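Local coordinates for phosphoribosylformylglycinamidine synthase 2 (Thermus thermophilus, PDB 3VIU), which belongs to the PurM-like (AIR synthase related) family and binds adenosine-5'-diphosphate and magnesium in a chain built from two such modules, at residues I110-I118 with M242-E250; R195-T204 with E306-E317. All coordinates share one frame; numbering follows the deposited sequence.

Interaction 1 of 2, residues I110-I118 with M242-E250; sequences IMSMGARPI and MEATLEAIE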
ATOM      1  N   ILE A 110      -4.318   0.251 -12.106  1.00 22.38           N
ATOM      2  CA  ILE A 110      -2.987   0.259 -12.686  1.00 20.80           C
ATOM      3  C   ILE A 110      -3.065   0.048 -14.197  1.00 21.18           C
ATOM      4  O   ILE A 110      -2.327   0.672 -14.955  1.00 20.92           O
ATOM      5  CB  ILE A 110      -2.122  -0.841 -12.050  1.00 21.91           C
ATOM      6  CG1 ILE A 110      -2.020  -0.604 -10.535  1.00 21.42           C
ATOM      7  CG2 ILE A 110      -0.767  -0.907 -12.728  1.00 20.17           C
ATOM      8  CD1 ILE A 110      -1.658   0.802 -10.147  1.00 19.38           C
HETATM    9  N   MSE A 111      -3.964  -0.831 -14.631  1.00 21.34           N
HETATM   10  CA  MSE A 111      -4.149  -1.106 -16.055  1.00 21.64           C
HETATM   11  C   MSE A 111      -4.637   0.123 -16.799  1.00 20.60           C
HETATM   12  O   MSE A 111      -4.232   0.367 -17.935  1.00 19.20           O
HETATM   13  CB  MSE A 111      -5.210  -2.171 -16.290  1.00 26.04           C
HETATM   14  CG  MSE A 111      -4.903  -3.576 -15.872  1.00 32.82           C
HETATM   15 SE   MSE A 111      -6.533  -4.581 -16.213  1.00 43.65          SE
HETATM   16  CE  MSE A 111      -6.922  -5.180 -14.415  1.00 42.15           C
ATOM     17  N   SER A 112      -5.539   0.875 -16.172  1.00 20.25           N
ATOM     18  CA  SER A 112      -6.100   2.043 -16.831  1.00 21.99           C
ATOM     19  C   SER A 112      -5.035   3.062 -17.211  1.00 22.31           C
ATOM     20  O   SER A 112      -5.251   3.861 -18.117  1.00 23.30           O
ATOM     21  CB  SER A 112      -7.199   2.681 -15.973  1.00 21.40           C
ATOM     22  OG  SER A 112      -6.670   3.342 -14.847  1.00 24.19           O
HETATM   23  N   MSE A 113      -3.887   3.024 -16.536  1.00 22.71           N
HETATM   24  CA  MSE A 113      -2.784   3.935 -16.851  1.00 23.71           C
HETATM   25  C   MSE A 113      -2.002   3.389 -18.051  1.00 23.37           C
HETATM   26  O   MSE A 113      -1.084   4.041 -18.557  1.00 22.22           O
HETATM   27  CB  MSE A 113      -1.817   4.069 -15.673  1.00 25.32           C
HETATM   28  CG  MSE A 113      -2.421   4.590 -14.394  1.00 33.08           C
HETATM   29 SE   MSE A 113      -3.434   6.230 -14.589  1.00 46.05          SE
HETATM   30  CE  MSE A 113      -2.013   7.454 -15.074  1.00 40.02           C
ATOM     31  N   GLY A 114      -2.365   2.185 -18.489  1.00 22.33           N
ATOM     32  CA  GLY A 114      -1.689   1.556 -19.607  1.00 21.12           C
ATOM     33  C   GLY A 114      -0.447   0.824 -19.144  1.00 23.40           C
ATOM     34  O   GLY A 114       0.439   0.499 -19.940  1.00 23.64           O
ATOM     35  N   ALA A 115      -0.379   0.569 -17.841  1.00 23.82           N
ATOM     36  CA  ALA A 115       0.755  -0.127 -17.246  1.00 23.91           C
ATOM     37  C   ALA A 115       0.387  -1.575 -16.966  1.00 23.51           C
ATOM     38  O   ALA A 115      -0.665  -1.860 -16.394  1.00 23.08           O
ATOM     39  CB  ALA A 115       1.170   0.555 -15.958  1.00 22.93           C
ATOM     40  N   ARG A 116       1.255  -2.487 -17.387  1.00 21.85           N
ATOM     41  CA  ARG A 116       1.019  -3.899 -17.160  1.00 20.84           C
ATOM     42  C   ARG A 116       1.438  -4.242 -15.734  1.00 19.95           C
ATOM     43  O   ARG A 116       2.587  -4.029 -15.344  1.00 20.88           O
ATOM     44  CB  ARG A 116       1.824  -4.726 -18.158  1.00 19.53           C
ATOM     45  CG  ARG A 116       1.794  -6.211 -17.904  1.00 19.33           C
ATOM     46  CD  ARG A 116       2.682  -6.937 -18.903  1.00 20.31           C
ATOM     47  NE  ARG A 116       2.118  -6.911 -20.249  1.00 20.49           N
ATOM     48  CZ  ARG A 116       1.150  -7.722 -20.664  1.00 21.16           C
ATOM     49  NH1 ARG A 116       0.640  -8.629 -19.838  1.00 19.40           N
ATOM     50  NH2 ARG A 116       0.686  -7.623 -21.903  1.00 18.76           N
ATOM     51  N   PRO A 117       0.501  -4.755 -14.927  1.00 17.74           N
ATOM     52  CA  PRO A 117       0.765  -5.135 -13.534  1.00 17.14           C
ATOM     53  C   PRO A 117       1.937  -6.110 -13.413  1.00 15.97           C
ATOM     54  O   PRO A 117       1.917  -7.174 -14.017  1.00 16.33           O
ATOM     55  CB  PRO A 117      -0.550  -5.769 -13.103  1.00 16.35           C
ATOM     56  CG  PRO A 117      -1.558  -4.979 -13.879  1.00 16.06           C
ATOM     57  CD  PRO A 117      -0.929  -4.907 -15.249  1.00 17.16           C
ATOM     58  N   ILE A 118       2.950  -5.754 -12.631  1.00 14.45           N
ATOM     59  CA  ILE A 118       4.102  -6.631 -12.473  1.00 15.62           C
ATOM     60  C   ILE A 118       4.223  -7.126 -11.052  1.00 16.27           C
ATOM     61  O   ILE A 118       5.009  -8.035 -10.770  1.00 16.76           O
ATOM     62  CB  ILE A 118       5.443  -5.929 -12.865  1.00 15.23           C
ATOM     63  CG1 ILE A 118       5.708  -4.731 -11.945  1.00 15.04           C
ATOM     64  CG2 ILE A 118       5.398  -5.505 -14.323  1.00 14.37           C
ATOM     65  CD1 ILE A 118       6.992  -3.961 -12.266  1.00 12.34           C
HETATM   66  N   MSE A 242      -7.431  -7.369 -19.082  1.00 22.46           N
HETATM   67  CA  MSE A 242      -6.128  -6.740 -18.950  1.00 24.18           C
HETATM   68  C   MSE A 242      -5.342  -6.701 -20.272  1.00 24.60           C
HETATM   69  O   MSE A 242      -4.846  -5.644 -20.672  1.00 24.25           O
HETATM   70  CB  MSE A 242      -5.325  -7.478 -17.875  1.00 27.65           C
HETATM   71  CG  MSE A 242      -3.906  -6.964 -17.648  1.00 33.43           C
HETATM   72 SE   MSE A 242      -3.010  -7.923 -16.195  1.00 42.38          SE
HETATM   73  CE  MSE A 242      -2.244  -9.395 -17.198  1.00 36.57           C
ATOM     74  N   GLU A 243      -5.225  -7.844 -20.946  1.00 22.99           N
ATOM     75  CA  GLU A 243      -4.492  -7.904 -22.213  1.00 22.08           C
ATOM     76  C   GLU A 243      -5.061  -6.958 -23.265  1.00 21.20           C
ATOM     77  O   GLU A 243      -4.322  -6.229 -23.927  1.00 20.46           O
ATOM     78  CB  GLU A 243      -4.500  -9.324 -22.781  1.00 22.55           C
ATOM     79  CG  GLU A 243      -3.757 -10.345 -21.945  1.00 24.76           C
ATOM     80  CD  GLU A 243      -2.337  -9.922 -21.625  1.00 24.92           C
ATOM     81  OE1 GLU A 243      -1.749  -9.164 -22.424  1.00 25.45           O
ATOM     82  OE2 GLU A 243      -1.809 -10.363 -20.580  1.00 26.28           O
ATOM     83  N   ALA A 244      -6.379  -6.973 -23.414  1.00 21.41           N
ATOM     84  CA  ALA A 244      -7.044  -6.129 -24.394  1.00 21.00           C
ATOM     85  C   ALA A 244      -6.809  -4.653 -24.120  1.00 21.07           C
ATOM     86  O   ALA A 244      -6.432  -3.896 -25.022  1.00 21.13           O
ATOM     87  CB  ALA A 244      -8.537  -6.421 -24.400  1.00 21.92           C
ATOM     88  N   THR A 245      -7.034  -4.246 -22.876  1.00 19.25           N
ATOM     89  CA  THR A 245      -6.852  -2.851 -22.505  1.00 17.99           C
ATOM     90  C   THR A 245      -5.412  -2.435 -22.747  1.00 19.16           C
ATOM     91  O   THR A 245      -5.155  -1.392 -23.351  1.00 18.74           O
ATOM     92  CB  THR A 245      -7.219  -2.617 -21.023  1.00 17.87           C
ATOM     93  OG1 THR A 245      -8.596  -2.966 -20.820  1.00 13.40           O
ATOM     94  CG2 THR A 245      -7.001  -1.141 -20.631  1.00 13.64           C
ATOM     95  N   LEU A 246      -4.473  -3.260 -22.286  1.00 20.80           N
ATOM     96  CA  LEU A 246      -3.057  -2.971 -22.462  1.00 22.19           C
ATOM     97  C   LEU A 246      -2.683  -2.913 -23.939  1.00 23.33           C
ATOM     98  O   LEU A 246      -1.949  -2.021 -24.358  1.00 24.23           O
ATOM     99  CB  LEU A 246      -2.195  -4.021 -21.761  1.00 21.73           C
ATOM    100  CG  LEU A 246      -2.169  -4.059 -20.231  1.00 22.48           C
ATOM    101  CD1 LEU A 246      -1.342  -5.256 -19.775  1.00 23.43           C
ATOM    102  CD2 LEU A 246      -1.586  -2.775 -19.681  1.00 21.58           C
ATOM    103  N   GLU A 247      -3.180  -3.855 -24.735  1.00 24.01           N
ATOM    104  CA  GLU A 247      -2.848  -3.835 -26.151  1.00 24.59           C
ATOM    105  C   GLU A 247      -3.470  -2.598 -26.774  1.00 25.76           C
ATOM    106  O   GLU A 247      -2.809  -1.852 -27.496  1.00 25.45           O
ATOM    107  CB  GLU A 247      -3.354  -5.092 -26.861  1.00 25.81           C
ATOM    108  CG  GLU A 247      -3.083  -5.071 -28.369  1.00 29.13           C
ATOM    109  CD  GLU A 247      -3.415  -6.381 -29.067  1.00 30.22           C
ATOM    110  OE1 GLU A 247      -3.595  -6.355 -30.305  1.00 31.42           O
ATOM    111  OE2 GLU A 247      -3.486  -7.432 -28.389  1.00 31.06           O
ATOM    112  N   ALA A 248      -4.745  -2.376 -26.478  1.00 25.69           N
ATOM    113  CA  ALA A 248      -5.445  -1.219 -27.003  1.00 26.49           C
ATOM    114  C   ALA A 248      -4.619   0.056 -26.784  1.00 26.74           C
ATOM    115  O   ALA A 248      -4.428   0.846 -27.708  1.00 28.09           O
ATOM    116  CB  ALA A 248      -6.819  -1.088 -26.332  1.00 25.49           C
ATOM    117  N   ILE A 249      -4.121   0.260 -25.571  1.00 26.51           N
ATOM    118  CA  ILE A 249      -3.340   1.459 -25.320  1.00 28.68           C
ATOM    119  C   ILE A 249      -1.961   1.392 -25.950  1.00 29.33           C
ATOM    120  O   ILE A 249      -1.452   2.403 -26.442  1.00 30.08           O
ATOM    121  CB  ILE A 249      -3.144   1.735 -23.835  1.00 28.83           C
ATOM    122  CG1 ILE A 249      -2.160   2.898 -23.685  1.00 29.71           C
ATOM    123  CG2 ILE A 249      -2.663   0.481 -23.132  1.00 32.34           C
ATOM    124  CD1 ILE A 249      -1.574   3.076 -22.316  1.00 30.95           C
ATOM    125  N   GLU A 250      -1.345   0.214 -25.921  1.00 29.09           N
ATOM    126  CA  GLU A 250      -0.022   0.067 -26.508  1.00 29.85           C
ATOM    127  C   GLU A 250      -0.067   0.358 -28.000  1.00 29.66           C
ATOM    128  O   GLU A 250       0.955   0.669 -28.607  1.00 29.44           O
ATOM    129  CB  GLU A 250       0.528  -1.330 -26.242  1.00 29.16           C
ATOM    130  CG  GLU A 250       1.070  -1.467 -24.837  1.00 32.23           C
ATOM    131  CD  GLU A 250       1.485  -2.877 -24.492  1.00 33.67           C
ATOM    132  OE1 GLU A 250       2.318  -3.461 -25.221  1.00 36.14           O
ATOM    133  OE2 GLU A 250       0.979  -3.397 -23.480  1.00 36.12           O
TER
HETATM  134  O   HOH W   1       0.428  -5.943 -23.943  1.00 14.12           O

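Interaction 2 of 2, residues R195-T204 with E306-E317; sequences RPIYYAGAKT and ERMVLVPKEGKE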
ATOM      1  N   ARG A 195     -16.906  12.092 -28.962  1.00 27.19           N
ATOM      2  CA  ARG A 195     -16.389  10.731 -28.977  1.00 25.78           C
ATOM      3  C   ARG A 195     -17.348   9.730 -28.352  1.00 24.64           C
ATOM      4  O   ARG A 195     -18.114  10.062 -27.450  1.00 26.47           O
ATOM      5  CB  ARG A 195     -15.068  10.671 -28.206  1.00 24.80           C
ATOM      6  CG  ARG A 195     -14.074  11.747 -28.590  1.00 27.41           C
ATOM      7  CD  ARG A 195     -13.746  11.645 -30.063  1.00 29.33           C
ATOM      8  NE  ARG A 195     -13.311  10.295 -30.383  1.00 27.47           N
ATOM      9  CZ  ARG A 195     -13.697   9.629 -31.459  1.00 27.11           C
ATOM     10  NH1 ARG A 195     -14.525  10.192 -32.322  1.00 26.52           N
ATOM     11  NH2 ARG A 195     -13.269   8.393 -31.660  1.00 26.69           N
ATOM     12  N   PRO A 196     -17.344   8.493 -28.849  1.00 23.56           N
ATOM     13  CA  PRO A 196     -18.235   7.496 -28.259  1.00 23.04           C
ATOM     14  C   PRO A 196     -17.459   6.888 -27.084  1.00 23.53           C
ATOM     15  O   PRO A 196     -16.228   6.964 -27.049  1.00 22.58           O
ATOM     16  CB  PRO A 196     -18.435   6.508 -29.396  1.00 22.60           C
ATOM     17  CG  PRO A 196     -17.104   6.534 -30.078  1.00 22.56           C
ATOM     18  CD  PRO A 196     -16.808   8.020 -30.136  1.00 22.74           C
ATOM     19  N   ILE A 197     -18.162   6.305 -26.121  1.00 23.37           N
ATOM     20  CA  ILE A 197     -17.505   5.691 -24.967  1.00 24.10           C
ATOM     21  C   ILE A 197     -17.821   4.195 -24.962  1.00 24.41           C
ATOM     22  O   ILE A 197     -18.990   3.800 -24.886  1.00 22.06           O
ATOM     23  CB  ILE A 197     -18.016   6.286 -23.637  1.00 24.75           C
ATOM     24  CG1 ILE A 197     -18.079   7.813 -23.725  1.00 25.37           C
ATOM     25  CG2 ILE A 197     -17.125   5.833 -22.502  1.00 23.56           C
ATOM     26  CD1 ILE A 197     -16.776   8.458 -24.064  1.00 28.38           C
ATOM     27  N   TYR A 198     -16.785   3.364 -25.039  1.00 23.56           N
ATOM     28  CA  TYR A 198     -16.992   1.923 -25.054  1.00 22.81           C
ATOM     29  C   TYR A 198     -16.980   1.261 -23.680  1.00 22.07           C
ATOM     30  O   TYR A 198     -16.352   1.745 -22.735  1.00 22.53           O
ATOM     31  CB  TYR A 198     -15.967   1.249 -25.965  1.00 22.44           C
ATOM     32  CG  TYR A 198     -16.277   1.391 -27.436  1.00 23.94           C
ATOM     33  CD1 TYR A 198     -16.298   2.644 -28.051  1.00 25.60           C
ATOM     34  CD2 TYR A 198     -16.529   0.270 -28.223  1.00 25.49           C
ATOM     35  CE1 TYR A 198     -16.556   2.775 -29.412  1.00 25.75           C
ATOM     36  CE2 TYR A 198     -16.788   0.388 -29.585  1.00 27.17           C
ATOM     37  CZ  TYR A 198     -16.799   1.641 -30.175  1.00 27.38           C
ATOM     38  OH  TYR A 198     -17.042   1.755 -31.528  1.00 27.67           O
ATOM     39  N   TYR A 199     -17.695   0.145 -23.602  1.00 21.74           N
ATOM     40  CA  TYR A 199     -17.843  -0.658 -22.397  1.00 20.81           C
ATOM     41  C   TYR A 199     -17.355  -2.055 -22.742  1.00 21.95           C
ATOM     42  O   TYR A 199     -17.780  -2.626 -23.749  1.00 22.80           O
ATOM     43  CB  TYR A 199     -19.326  -0.698 -22.009  1.00 20.43           C
ATOM     44  CG  TYR A 199     -19.738  -1.706 -20.950  1.00 17.94           C
ATOM     45  CD1 TYR A 199     -19.518  -3.071 -21.118  1.00 17.99           C
ATOM     46  CD2 TYR A 199     -20.417  -1.291 -19.807  1.00 18.61           C
ATOM     47  CE1 TYR A 199     -19.970  -3.997 -20.171  1.00 20.03           C
ATOM     48  CE2 TYR A 199     -20.871  -2.200 -18.860  1.00 18.33           C
ATOM     49  CZ  TYR A 199     -20.648  -3.550 -19.043  1.00 20.79           C
ATOM     50  OH  TYR A 199     -21.111  -4.448 -18.100  1.00 21.57           O
ATOM     51  N   ALA A 200     -16.472  -2.599 -21.909  1.00 20.14           N
ATOM     52  CA  ALA A 200     -15.939  -3.940 -22.123  1.00 19.39           C
ATOM     53  C   ALA A 200     -15.801  -4.694 -20.807  1.00 17.58           C
ATOM     54  O   ALA A 200     -15.633  -4.087 -19.757  1.00 17.30           O
ATOM     55  CB  ALA A 200     -14.599  -3.858 -22.811  1.00 19.73           C
ATOM     56  N   GLY A 201     -15.867  -6.017 -20.876  1.00 17.51           N
ATOM     57  CA  GLY A 201     -15.752  -6.830 -19.676  1.00 19.11           C
ATOM     58  C   GLY A 201     -17.039  -7.554 -19.320  1.00 19.24           C
ATOM     59  O   GLY A 201     -17.865  -7.815 -20.183  1.00 19.23           O
ATOM     60  N   ALA A 202     -17.206  -7.881 -18.045  1.00 20.24           N
ATOM     61  CA  ALA A 202     -18.398  -8.576 -17.576  1.00 21.46           C
ATOM     62  C   ALA A 202     -19.651  -7.733 -17.801  1.00 22.63           C
ATOM     63  O   ALA A 202     -19.571  -6.520 -17.999  1.00 22.25           O
ATOM     64  CB  ALA A 202     -18.258  -8.902 -16.088  1.00 20.10           C
ATOM     65  N   LYS A 203     -20.810  -8.380 -17.771  1.00 22.83           N
ATOM     66  CA  LYS A 203     -22.060  -7.668 -17.949  1.00 25.02           C
ATOM     67  C   LYS A 203     -22.515  -7.145 -16.583  1.00 24.15           C
ATOM     68  O   LYS A 203     -22.218  -7.744 -15.553  1.00 24.68           O
ATOM     69  CB  LYS A 203     -23.117  -8.578 -18.590  1.00 27.53           C
ATOM     70  CG  LYS A 203     -23.158  -9.996 -18.060  1.00 36.20           C
ATOM     71  CD  LYS A 203     -21.970 -10.828 -18.548  1.00 41.19           C
ATOM     72  CE  LYS A 203     -21.930 -12.200 -17.869  1.00 44.07           C
ATOM     73  NZ  LYS A 203     -23.182 -13.007 -18.070  1.00 44.66           N
ATOM     74  N   THR A 204     -23.213  -6.014 -16.579  1.00 22.33           N
ATOM     75  CA  THR A 204     -23.678  -5.402 -15.338  1.00 20.95           C
ATOM     76  C   THR A 204     -24.830  -6.142 -14.675  1.00 21.20           C
ATOM     77  O   THR A 204     -25.884  -6.346 -15.286  1.00 18.93           O
ATOM     78  CB  THR A 204     -24.117  -3.943 -15.578  1.00 19.44           C
ATOM     79  OG1 THR A 204     -22.999  -3.185 -16.039  1.00 20.76           O
ATOM     80  CG2 THR A 204     -24.653  -3.323 -14.306  1.00 16.03           C
ATOM     81  N   GLU A 306     -14.723  -6.613 -12.941  1.00 23.28           N
ATOM     82  CA  GLU A 306     -14.130  -6.663 -14.276  1.00 24.57           C
ATOM     83  C   GLU A 306     -14.877  -5.930 -15.385  1.00 24.90           C
ATOM     84  O   GLU A 306     -15.174  -6.504 -16.436  1.00 25.93           O
ATOM     85  CB  GLU A 306     -13.854  -8.112 -14.717  1.00 24.43           C
ATOM     86  CG  GLU A 306     -14.620  -9.179 -13.980  1.00 28.42           C
ATOM     87  CD  GLU A 306     -13.985  -9.575 -12.654  1.00 29.39           C
ATOM     88  OE1 GLU A 306     -14.670 -10.273 -11.881  1.00 32.96           O
ATOM     89  OE2 GLU A 306     -12.820  -9.207 -12.384  1.00 26.88           O
ATOM     90  N   ARG A 307     -15.172  -4.656 -15.145  1.00 24.18           N
ATOM     91  CA  ARG A 307     -15.839  -3.820 -16.139  1.00 24.50           C
ATOM     92  C   ARG A 307     -14.883  -2.675 -16.458  1.00 25.56           C
ATOM     93  O   ARG A 307     -14.187  -2.170 -15.572  1.00 22.73           O
ATOM     94  CB  ARG A 307     -17.171  -3.287 -15.611  1.00 21.27           C
ATOM     95  CG  ARG A 307     -18.290  -4.312 -15.637  1.00 19.87           C
ATOM     96  CD  ARG A 307     -19.587  -3.664 -15.221  1.00 18.64           C
ATOM     97  NE  ARG A 307     -19.466  -3.061 -13.898  1.00 17.20           N
ATOM     98  CZ  ARG A 307     -20.354  -2.221 -13.373  1.00 16.46           C
ATOM     99  NH1 ARG A 307     -21.437  -1.878 -14.061  1.00 13.20           N
ATOM    100  NH2 ARG A 307     -20.150  -1.718 -12.164  1.00 14.06           N
HETATM  101  N   MSE A 308     -14.854  -2.268 -17.721  1.00 27.94           N
HETATM  102  CA  MSE A 308     -13.933  -1.228 -18.154  1.00 30.95           C
HETATM  103  C   MSE A 308     -14.553  -0.244 -19.152  1.00 30.19           C
HETATM  104  O   MSE A 308     -15.307  -0.633 -20.046  1.00 29.00           O
HETATM  105  CB  MSE A 308     -12.710  -1.901 -18.794  1.00 37.03           C
HETATM  106  CG  MSE A 308     -11.440  -1.076 -18.801  1.00 47.23           C
HETATM  107 SE   MSE A 308     -10.580  -1.061 -17.052  1.00 63.85          SE
HETATM  108  CE  MSE A 308      -9.275  -2.476 -17.330  1.00 57.45           C
ATOM    109  N   VAL A 309     -14.218   1.032 -18.994  1.00 28.91           N
ATOM    110  CA  VAL A 309     -14.690   2.085 -19.884  1.00 28.63           C
ATOM    111  C   VAL A 309     -13.517   2.516 -20.778  1.00 27.83           C
ATOM    112  O   VAL A 309     -12.416   2.752 -20.279  1.00 26.51           O
ATOM    113  CB  VAL A 309     -15.180   3.312 -19.076  1.00 29.98           C
ATOM    114  CG1 VAL A 309     -15.374   4.502 -19.991  1.00 30.80           C
ATOM    115  CG2 VAL A 309     -16.489   2.979 -18.380  1.00 30.65           C
ATOM    116  N   LEU A 310     -13.740   2.599 -22.089  1.00 25.60           N
ATOM    117  CA  LEU A 310     -12.677   3.020 -23.001  1.00 23.54           C
ATOM    118  C   LEU A 310     -13.159   4.043 -24.028  1.00 22.93           C
ATOM    119  O   LEU A 310     -14.267   3.941 -24.552  1.00 21.88           O
ATOM    120  CB  LEU A 310     -12.063   1.813 -23.720  1.00 23.60           C
ATOM    121  CG  LEU A 310     -11.516   0.695 -22.828  1.00 23.67           C
ATOM    122  CD1 LEU A 310     -12.642  -0.254 -22.484  1.00 22.13           C
ATOM    123  CD2 LEU A 310     -10.414  -0.054 -23.536  1.00 23.73           C
ATOM    124  N   VAL A 311     -12.311   5.028 -24.307  1.00 22.46           N
ATOM    125  CA  VAL A 311     -12.626   6.092 -25.256  1.00 21.80           C
ATOM    126  C   VAL A 311     -11.662   6.002 -26.421  1.00 21.64           C
ATOM    127  O   VAL A 311     -10.502   6.407 -26.312  1.00 21.93           O
ATOM    128  CB  VAL A 311     -12.465   7.491 -24.607  1.00 23.64           C
ATOM    129  CG1 VAL A 311     -12.869   8.580 -25.592  1.00 21.69           C
ATOM    130  CG2 VAL A 311     -13.295   7.576 -23.334  1.00 23.81           C
ATOM    131  N   PRO A 312     -12.124   5.464 -27.557  1.00 22.16           N
ATOM    132  CA  PRO A 312     -11.241   5.351 -28.720  1.00 22.35           C
ATOM    133  C   PRO A 312     -10.957   6.709 -29.345  1.00 24.03           C
ATOM    134  O   PRO A 312     -11.814   7.599 -29.336  1.00 22.83           O
ATOM    135  CB  PRO A 312     -12.023   4.442 -29.664  1.00 21.73           C
ATOM    136  CG  PRO A 312     -13.458   4.823 -29.372  1.00 24.27           C
ATOM    137  CD  PRO A 312     -13.471   4.933 -27.849  1.00 22.48           C
ATOM    138  N   LYS A 313      -9.749   6.862 -29.878  1.00 25.20           N
ATOM    139  CA  LYS A 313      -9.360   8.101 -30.539  1.00 27.32           C
ATOM    140  C   LYS A 313     -10.180   8.227 -31.815  1.00 28.26           C
ATOM    141  O   LYS A 313     -10.748   7.244 -32.296  1.00 28.97           O
ATOM    142  CB  LYS A 313      -7.876   8.074 -30.906  1.00 27.55           C
ATOM    143  CG  LYS A 313      -6.923   8.112 -29.727  1.00 28.51           C
ATOM    144  CD  LYS A 313      -5.495   8.205 -30.232  1.00 33.15           C
ATOM    145  CE  LYS A 313      -4.561   8.759 -29.179  1.00 33.84           C
ATOM    146  NZ  LYS A 313      -3.247   9.058 -29.790  1.00 35.12           N
ATOM    147  N   GLU A 314     -10.241   9.434 -32.362  1.00 29.28           N
ATOM    148  CA  GLU A 314     -10.987   9.665 -33.592  1.00 31.35           C
ATOM    149  C   GLU A 314     -10.490   8.756 -34.709  1.00 31.86           C
ATOM    150  O   GLU A 314      -9.292   8.728 -35.013  1.00 33.29           O
ATOM    151  CB  GLU A 314     -10.847  11.123 -34.028  1.00 34.89           C
ATOM    152  CG  GLU A 314     -11.449  11.425 -35.393  1.00 38.79           C
ATOM    153  CD  GLU A 314     -11.860  12.873 -35.534  1.00 42.30           C
ATOM    154  OE1 GLU A 314     -10.972  13.757 -35.482  1.00 42.90           O
ATOM    155  OE2 GLU A 314     -13.078  13.126 -35.689  1.00 44.13           O
ATOM    156  N   GLY A 315     -11.409   8.008 -35.313  1.00 30.13           N
ATOM    157  CA  GLY A 315     -11.045   7.126 -36.406  1.00 29.83           C
ATOM    158  C   GLY A 315     -10.474   5.769 -36.039  1.00 29.64           C
ATOM    159  O   GLY A 315     -10.149   4.973 -36.922  1.00 30.75           O
ATOM    160  N   LYS A 316     -10.353   5.486 -34.749  1.00 28.24           N
ATOM    161  CA  LYS A 316      -9.809   4.201 -34.331  1.00 29.24           C
ATOM    162  C   LYS A 316     -10.831   3.303 -33.643  1.00 27.76           C
ATOM    163  O   LYS A 316     -10.465   2.316 -33.008  1.00 27.37           O
ATOM    164  CB  LYS A 316      -8.601   4.422 -33.416  1.00 30.67           C
ATOM    165  CG  LYS A 316      -7.406   5.038 -34.131  1.00 33.98           C
ATOM    166  CD  LYS A 316      -6.261   5.337 -33.174  1.00 38.26           C
ATOM    167  CE  LYS A 316      -4.984   5.694 -33.931  1.00 39.13           C
ATOM    168  NZ  LYS A 316      -5.186   6.879 -34.809  1.00 40.29           N
ATOM    169  N   GLU A 317     -12.111   3.640 -33.774  1.00 27.13           N
ATOM    170  CA  GLU A 317     -13.160   2.842 -33.149  1.00 26.58           C
ATOM    171  C   GLU A 317     -13.026   1.393 -33.583  1.00 26.95           C
ATOM    172  O   GLU A 317     -12.935   0.494 -32.750  1.00 27.13           O
ATOM    173  CB  GLU A 317     -14.553   3.339 -33.535  1.00 25.43           C
ATOM    174  CG  GLU A 317     -14.834   4.783 -33.205  1.00 25.76           C
ATOM    175  CD  GLU A 317     -14.088   5.737 -34.112  1.00 28.76           C
ATOM    176  OE1 GLU A 317     -13.677   5.321 -35.220  1.00 29.07           O
ATOM    177  OE2 GLU A 317     -13.922   6.912 -33.726  1.00 30.75           O
TER

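Interaction 1 of 2, residues I110-I118 with M242-E250
Arg116 and Glu243 meet in a two-pronged salt bridge that ties strand 116-126 of the first PurM-like N-terminal domain to helix 235-250 of the C-terminal domain following it. The guanidinium grips end-on: NH2 of Arg116 lies 2.9 Å from OE1 of Glu243 on its syn lone pair, and NH1 of Arg116 is 3.1 Å from OE2 of Glu243. The two planes are only 24° apart, so the paired groups are nearly coplanar. Methyl CD1 of Leu246 sits over the centre of one guanidinium face, 3.6 Å from CZ of Arg116. Arg116 reaches this position with CG trans to the backbone N (chi1 173°) and a bend at chi3, its aliphatic part crossing Leu246 at about a right angle. Both partners have further polar contacts: Lys239 forms a second salt bridge with OE2 of Glu243, and a water accepts from NH2 of Arg116 while donating to OE2 of Glu250. Arg116 NE, buried by the contact, has no polar partner in the model.

Beside this polar patch, two selenomethionines cross almost perpendicularly, with SE of Met111 3.6 Å from CB of Met242. Beyond them, a Schellman motif closes the end of helix 95-112. Its Gly114 takes a positive phi of 85°, and its CA lies 5.5 Å from CA of Leu246, the shortest CA-CA distance in the register between the two segments. At the start of strand 116-126, SE of Met242 rests 3.8 Å from CD of Pro117.

Interaction 2 of 2, residues R195-T204 with E306-E317
Arg195 binds Glu317 and the carbonyl of Pro312 at one end of an antiparallel strand pair. Its NH2 is 2.6 Å from OE2 of Glu317, a nearly straight salt bridge (173° at the hydrogen) that meets the oxygen on its anti side. Gly315 N also donates to that oxygen. NE and NH2 of Arg195 together hold Pro312 O side-on, NH2 at 2.9 Å from it. Bends at chi2 and chi3 fold the arginine back, placing its guanidinium between CD of Pro196 on one face and CA of Glu314 on the other.

Between strands 196-201 and 307-312, Tyr198-Leu310 and Ala200-Met308 are hydrogen-bonded pairs, with Tyr198 N 2.6 Å from Leu310 O. At the opposite end NH1 of Arg307 donates to OG1 of Thr204 at 2.8 Å, and this hydroxyl donates to OH of Tyr199, which in turn donates to Ala202 O; Ser302 O takes NH2 of Arg307.

Apolar contacts accompany the pairing: CD1 of Ile197 lies 3.7 Å from CG2 of Val311, while CD1 of Tyr198 meets CD of Pro312 at 3.6 Å, the two side chains roughly perpendicular. Strand 254-259 borders 307-312 and strand 331-338 borders 196-201 in the C-terminal domain's mixed sheet, and helix 317-326 packs through Leu320 and Phe324 on the face of Tyr198, Ala200 and Leu310.

Overall arrangement
Both contacts are largely buried, with centres 14 Å apart, but they join different levels of the fold. Interaction 1 links an N-terminal domain to a helix of the next C-terminal domain, whereas interaction 2 lies within that C-terminal domain's sheet. Accordingly, interaction 1 relies on side chains, while interaction 2 rests on regular backbone pairing with polar clusters at its ends; its exposed part is the 313-316 turn, at Glu314 and Gly315. It also buries more surface, 851 against 517 Å². CE of Met308 packs 3.6 Å from SE of Met111 and 3.6 Å from OG1 of Thr245, whose hydrogen bond goes to Leu241 O. Helix 317-326 packs against both segments 242-250 and 195-204.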